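Local atomic coordinates of nickel-dependent hydrogenase large subunit (Allochromatium vinosum, PDB entry 3MYR), a protein that catalyses the reversible oxidation of hydrogen at a nickel-iron centre, as the large subunit of a membrane-bound [NiFe] hydrogenase heterodimer. Residues L66-A79 / V480-I494. Numbering follows the deposited sequence.
With NFV (Ni-Fe oxidized active center), chain N.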
loop_
_atom_site.group_PDB
_atom_site.type_symbol
_atom_site.label_atom_id
_atom_site.label_comp_id
_atom_site.label_asym_id
_atom_site.label_seq_id
_atom_site.Cartn_x
_atom_site.Cartn_y
_atom_site.Cartn_z
ATOM N N LEU B 66 -1.098 -6.683 -3.446
ATOM C CA LEU B 66 -2.145 -7.515 -4.067
ATOM C C LEU B 66 -2.988 -6.782 -5.127
ATOM O O LEU B 66 -3.283 -7.341 -6.184
ATOM C CB LEU B 66 -2.991 -8.285 -2.984
ATOM C CG LEU B 66 -4.311 -8.942 -3.452
ATOM C CD1 LEU B 66 -4.598 -10.139 -2.654
ATOM C CD2 LEU B 66 -5.466 -7.937 -3.324
ATOM N N VAL B 67 -3.416 -5.538 -4.877
ATOM C CA VAL B 67 -4.529 -5.038 -5.721
ATOM C C VAL B 67 -4.121 -4.759 -7.173
ATOM O O VAL B 67 -4.928 -5.003 -8.069
ATOM C CB VAL B 67 -5.222 -3.732 -5.159
ATOM C CG1 VAL B 67 -5.680 -3.997 -3.689
ATOM C CG2 VAL B 67 -4.242 -2.554 -5.266
ATOM N N HIS B 68 -2.872 -4.334 -7.417
ATOM C CA HIS B 68 -2.451 -4.197 -8.801
ATOM C C HIS B 68 -2.151 -5.552 -9.453
ATOM O O HIS B 68 -2.194 -5.621 -10.654
ATOM C CB HIS B 68 -1.233 -3.261 -8.913
ATOM C CG HIS B 68 -1.557 -1.836 -8.529
ATOM N ND1 HIS B 68 -2.242 -0.985 -9.351
ATOM C CD2 HIS B 68 -1.284 -1.122 -7.408
ATOM C CE1 HIS B 68 -2.429 0.182 -8.741
ATOM N NE2 HIS B 68 -1.845 0.129 -7.561
ATOM N N GLY B 69 -1.686 -6.561 -8.683
ATOM C CA GLY B 69 -1.562 -7.896 -9.212
ATOM C C GLY B 69 -2.932 -8.350 -9.709
ATOM O O GLY B 69 -3.056 -8.875 -10.794
ATOM N N ILE B 70 -3.958 -8.221 -8.889
ATOM C CA ILE B 70 -5.288 -8.624 -9.285
ATOM C C ILE B 70 -5.809 -7.853 -10.526
ATOM O O ILE B 70 -6.315 -8.461 -11.469
ATOM C CB ILE B 70 -6.266 -8.525 -8.054
ATOM C CG1 ILE B 70 -6.038 -9.816 -7.243
ATOM C CG2 ILE B 70 -7.753 -8.492 -8.563
ATOM C CD1 ILE B 70 -6.615 -9.757 -6.012
ATOM N N ALA B 71 -5.688 -6.524 -10.526
ATOM C CA ALA B 71 -6.172 -5.732 -11.662
ATOM C C ALA B 71 -5.412 -6.130 -12.949
ATOM O O ALA B 71 -6.008 -6.225 -14.030
ATOM C CB ALA B 71 -5.956 -4.238 -11.375
ATOM N N SER B 72 -4.104 -6.397 -12.805
ATOM C CA SER B 72 -3.284 -6.779 -13.933
ATOM C C SER B 72 -3.686 -8.104 -14.546
ATOM O O SER B 72 -3.879 -8.191 -15.759
ATOM C CB SER B 72 -1.788 -6.819 -13.568
ATOM O OG SER B 72 -1.036 -7.054 -14.731
ATOM N N VAL B 73 -3.863 -9.151 -13.741
ATOM C CA VAL B 73 -4.156 -10.496 -14.350
ATOM C C VAL B 73 -5.596 -10.397 -14.885
ATOM O O VAL B 73 -5.926 -11.022 -15.899
ATOM C CB VAL B 73 -4.023 -11.688 -13.333
ATOM C CG1 VAL B 73 -2.532 -11.896 -12.906
ATOM C CG2 VAL B 73 -4.869 -11.423 -12.103
ATOM N N ARG B 74 -6.465 -9.646 -14.216
ATOM C CA ARG B 74 -7.841 -9.442 -14.749
ATOM C C ARG B 74 -7.826 -8.694 -16.106
ATOM O O ARG B 74 -8.686 -8.955 -16.960
ATOM C CB ARG B 74 -8.703 -8.622 -13.795
ATOM C CG ARG B 74 -9.248 -9.427 -12.618
ATOM C CD ARG B 74 -10.057 -8.558 -11.656
ATOM N NE ARG B 74 -10.590 -9.341 -10.522
ATOM C CZ ARG B 74 -11.266 -8.817 -9.501
ATOM N NH1 ARG B 74 -11.473 -7.515 -9.460
ATOM N NH2 ARG B 74 -11.698 -9.585 -8.489
ATOM N N ALA B 75 -6.856 -7.775 -16.293
ATOM C CA ALA B 75 -6.780 -7.015 -17.552
ATOM C C ALA B 75 -6.411 -7.966 -18.660
ATOM O O ALA B 75 -7.014 -7.923 -19.768
ATOM C CB ALA B 75 -5.685 -5.857 -17.456
ATOM N N VAL B 76 -5.401 -8.802 -18.390
ATOM C CA VAL B 76 -5.002 -9.840 -19.343
ATOM C C VAL B 76 -6.121 -10.882 -19.644
ATOM O O VAL B 76 -6.393 -11.191 -20.819
ATOM C CB VAL B 76 -3.678 -10.550 -18.990
ATOM C CG1 VAL B 76 -3.297 -11.508 -20.170
ATOM C CG2 VAL B 76 -2.527 -9.484 -18.767
ATOM N N GLU B 77 -6.780 -11.363 -18.586
ATOM C CA GLU B 77 -7.909 -12.248 -18.724
ATOM C C GLU B 77 -9.042 -11.562 -19.532
ATOM O O GLU B 77 -9.649 -12.194 -20.397
ATOM C CB GLU B 77 -8.397 -12.644 -17.331
ATOM C CG GLU B 77 -7.408 -13.658 -16.635
ATOM C CD GLU B 77 -7.395 -13.577 -15.116
ATOM O OE1 GLU B 77 -8.320 -12.928 -14.513
ATOM O OE2 GLU B 77 -6.472 -14.225 -14.538
ATOM N N ASP B 78 -9.248 -10.261 -19.326
ATOM C CA ASP B 78 -10.269 -9.543 -20.100
ATOM C C ASP B 78 -9.857 -9.486 -21.572
ATOM O O ASP B 78 -10.694 -9.740 -22.446
ATOM C CB ASP B 78 -10.502 -8.119 -19.530
ATOM C CG ASP B 78 -11.684 -7.420 -20.180
ATOM O OD1 ASP B 78 -12.796 -7.914 -19.977
ATOM O OD2 ASP B 78 -11.539 -6.410 -20.931
ATOM N N ALA B 79 -8.599 -9.131 -21.853
ATOM C CA ALA B 79 -8.139 -8.970 -23.234
ATOM C C ALA B 79 -8.274 -10.266 -24.038
ATOM O O ALA B 79 -8.604 -10.253 -25.260
ATOM C CB ALA B 79 -6.664 -8.499 -23.232
ATOM N N VAL B 480 -9.552 -4.519 -20.092
ATOM C CA VAL B 480 -9.398 -3.707 -18.872
ATOM C C VAL B 480 -9.622 -4.590 -17.670
ATOM O O VAL B 480 -10.522 -5.459 -17.672
ATOM C CB VAL B 480 -10.357 -2.499 -18.916
ATOM C CG1 VAL B 480 -11.792 -2.954 -19.238
ATOM C CG2 VAL B 480 -10.284 -1.671 -17.637
ATOM N N GLY B 481 -8.734 -4.462 -16.694
ATOM C CA GLY B 481 -8.854 -5.186 -15.414
ATOM C C GLY B 481 -9.343 -4.199 -14.380
ATOM O O GLY B 481 -8.737 -3.140 -14.209
ATOM N N ILE B 482 -10.506 -4.467 -13.808
ATOM C CA ILE B 482 -11.060 -3.558 -12.808
ATOM C C ILE B 482 -11.013 -4.195 -11.438
ATOM O O ILE B 482 -10.921 -5.430 -11.274
ATOM C CB ILE B 482 -12.525 -3.069 -13.133
ATOM C CG1 ILE B 482 -13.478 -4.228 -13.276
ATOM C CG2 ILE B 482 -12.570 -2.351 -14.413
ATOM C CD1 ILE B 482 -14.131 -4.750 -11.877
ATOM N N MET B 483 -11.028 -3.351 -10.426
ATOM C CA MET B 483 -11.011 -3.861 -9.064
ATOM C C MET B 483 -11.487 -2.715 -8.163
ATOM O O MET B 483 -11.350 -1.547 -8.543
ATOM C CB MET B 483 -9.604 -4.268 -8.700
ATOM C CG MET B 483 -9.341 -4.000 -7.247
ATOM S SD MET B 483 -8.167 -5.164 -6.760
ATOM C CE MET B 483 -8.809 -5.696 -5.179
ATOM N N GLU B 484 -12.063 -3.036 -7.012
ATOM C CA GLU B 484 -12.315 -2.014 -5.987
ATOM C C GLU B 484 -11.193 -2.249 -4.999
ATOM O O GLU B 484 -11.209 -3.241 -4.279
ATOM C CB GLU B 484 -13.687 -2.222 -5.318
ATOM C CG GLU B 484 -14.925 -1.595 -6.095
ATOM C CD GLU B 484 -14.901 -0.026 -6.230
ATOM O OE1 GLU B 484 -14.360 0.722 -5.339
ATOM O OE2 GLU B 484 -15.467 0.456 -7.244
ATOM N N ALA B 485 -10.162 -1.416 -5.053
ATOM C CA ALA B 485 -9.021 -1.538 -4.134
ATOM C C ALA B 485 -9.455 -0.840 -2.818
ATOM O O ALA B 485 -10.440 -0.099 -2.828
ATOM C CB ALA B 485 -7.799 -0.832 -4.755
ATOM N N PRO B 486 -8.798 -1.133 -1.676
ATOM C CA PRO B 486 -9.206 -0.383 -0.450
ATOM C C PRO B 486 -9.355 1.152 -0.576
ATOM O O PRO B 486 -10.178 1.727 0.120
ATOM C CB PRO B 486 -8.082 -0.708 0.568
ATOM C CG PRO B 486 -7.638 -2.087 0.112
ATOM C CD PRO B 486 -7.638 -2.032 -1.418
ATOM N N ARG B 487 -8.588 1.802 -1.461
ATOM C CA ARG B 487 -8.744 3.236 -1.660
ATOM C C ARG B 487 -9.745 3.626 -2.743
ATOM O O ARG B 487 -10.093 4.777 -2.836
ATOM C CB ARG B 487 -7.388 3.921 -1.839
ATOM C CG ARG B 487 -6.579 3.860 -0.550
ATOM C CD ARG B 487 -5.045 3.967 -0.769
ATOM N NE ARG B 487 -4.409 3.692 0.539
ATOM C CZ ARG B 487 -4.221 2.474 1.075
ATOM N NH1 ARG B 487 -4.533 1.301 0.477
ATOM N NH2 ARG B 487 -3.839 2.423 2.291
ATOM N N GLY B 488 -10.275 2.663 -3.497
ATOM C CA GLY B 488 -11.368 2.945 -4.428
ATOM C C GLY B 488 -11.107 2.249 -5.794
ATOM O O GLY B 488 -10.263 1.327 -5.907
ATOM N N ALA B 489 -11.781 2.734 -6.833
ATOM C CA ALA B 489 -11.868 2.068 -8.116
ATOM C C ALA B 489 -10.524 2.093 -8.829
ATOM O O ALA B 489 -10.012 3.178 -9.058
ATOM C CB ALA B 489 -12.893 2.823 -9.005
ATOM N N LEU B 490 -10.065 0.941 -9.322
ATOM C CA LEU B 490 -8.736 0.787 -9.880
ATOM C C LEU B 490 -8.982 0.115 -11.203
ATOM O O LEU B 490 -9.769 -0.841 -11.257
ATOM C CB LEU B 490 -7.866 -0.184 -9.010
ATOM C CG LEU B 490 -6.594 -0.782 -9.655
ATOM C CD1 LEU B 490 -5.567 0.322 -9.900
ATOM C CD2 LEU B 490 -5.897 -1.808 -8.683
ATOM N N GLY B 491 -8.320 0.587 -12.263
ATOM C CA GLY B 491 -8.414 -0.075 -13.562
ATOM C C GLY B 491 -7.021 -0.109 -14.211
ATOM O O GLY B 491 -6.252 0.884 -14.069
ATOM N N HIS B 492 -6.711 -1.203 -14.941
ATOM C CA HIS B 492 -5.527 -1.301 -15.742
ATOM C C HIS B 492 -6.042 -1.531 -17.149
ATOM O O HIS B 492 -6.749 -2.515 -17.383
ATOM C CB HIS B 492 -4.676 -2.492 -15.344
ATOM C CG HIS B 492 -3.966 -2.318 -14.030
ATOM N ND1 HIS B 492 -2.937 -3.134 -13.637
ATOM C CD2 HIS B 492 -4.108 -1.393 -13.047
ATOM C CE1 HIS B 492 -2.490 -2.745 -12.454
ATOM N NE2 HIS B 492 -3.156 -1.661 -12.096
ATOM N N TRP B 493 -5.683 -0.643 -18.085
ATOM C CA TRP B 493 -6.095 -0.869 -19.477
ATOM C C TRP B 493 -4.870 -1.370 -20.245
ATOM O O TRP B 493 -3.823 -0.710 -20.222
ATOM C CB TRP B 493 -6.568 0.449 -20.070
ATOM C CG TRP B 493 -7.954 0.831 -19.663
ATOM C CD1 TRP B 493 -9.079 0.752 -20.458
ATOM C CD2 TRP B 493 -8.368 1.469 -18.438
ATOM N NE1 TRP B 493 -10.156 1.264 -19.786
ATOM C CE2 TRP B 493 -9.758 1.687 -18.541
ATOM C CE3 TRP B 493 -7.714 1.765 -17.203
ATOM C CZ2 TRP B 493 -10.504 2.276 -17.511
ATOM C CZ3 TRP B 493 -8.435 2.366 -16.188
ATOM C CH2 TRP B 493 -9.832 2.610 -16.335
ATOM N N ILE B 494 -4.979 -2.519 -20.897
ATOM C CA ILE B 494 -3.799 -3.078 -21.614
ATOM C C ILE B 494 -4.106 -3.205 -23.108
ATOM O O ILE B 494 -5.210 -3.587 -23.500
ATOM C CB ILE B 494 -3.376 -4.433 -21.064
ATOM C CG1 ILE B 494 -2.092 -4.937 -21.733
ATOM C CG2 ILE B 494 -4.518 -5.483 -21.239
ATOM C CD1 ILE B 494 -1.523 -6.249 -21.042
HETATM FE FE NFV N . -3.600 1.685 -3.903
HETATM NI NI NFV N . -0.968 2.069 -2.486
HETATM C C1 NFV N . -4.286 1.140 -5.210
HETATM O O1 NFV N . -4.888 0.715 -6.208
HETATM C C2 NFV N . -5.134 1.130 -2.916
HETATM N N2 NFV N . -6.089 0.764 -2.320
HETATM C C3 NFV N . -4.288 3.422 -4.150
HETATM N N3 NFV N . -4.696 4.507 -4.323
HETATM O O4 NFV N . -2.812 2.317 -2.192
#
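R74 NH1 donates a 2.8 Å hydrogen bond to I482 O. The bond lies in the carbonyl plane, on a lone pair, and in the guanidinium plane. The extended chain of R74 carries the group there, and NH2 makes a salt bridge to D286. One turn on, D78 OD2 accepts V480 N at 2.9 Å. Between V480 and I482, G481 CA meets A71 O at 3.3 Å; a side chain there would clash with the helix. H68 ND1 and H492 NE2 share a nearly straight hydrogen bond of 3.0 Å. The two rings meet rim to rim, their planes at 19°. A71 CB covers one face of the H492 ring, 3.7 Å from its centroid, and H492 ND1 bonds Y504 OH. With an alanine at H492, H68 ND1 and Y504 OH would probably each lose a partner, and a gap would open beside A71 CB. L490 CD2 packs against V67 O and A71 CB, while M483 SD lies 3.6 Å from V67 CB. Beyond them, R487 N donates to the NFV nitrogen N2 at 2.8 Å. Helix 67-80 thus packs on a beta hairpin, whose A485-G488 type I turn and the helix start line the Ni-Fe pocket of a [NiFe] hydrogenase.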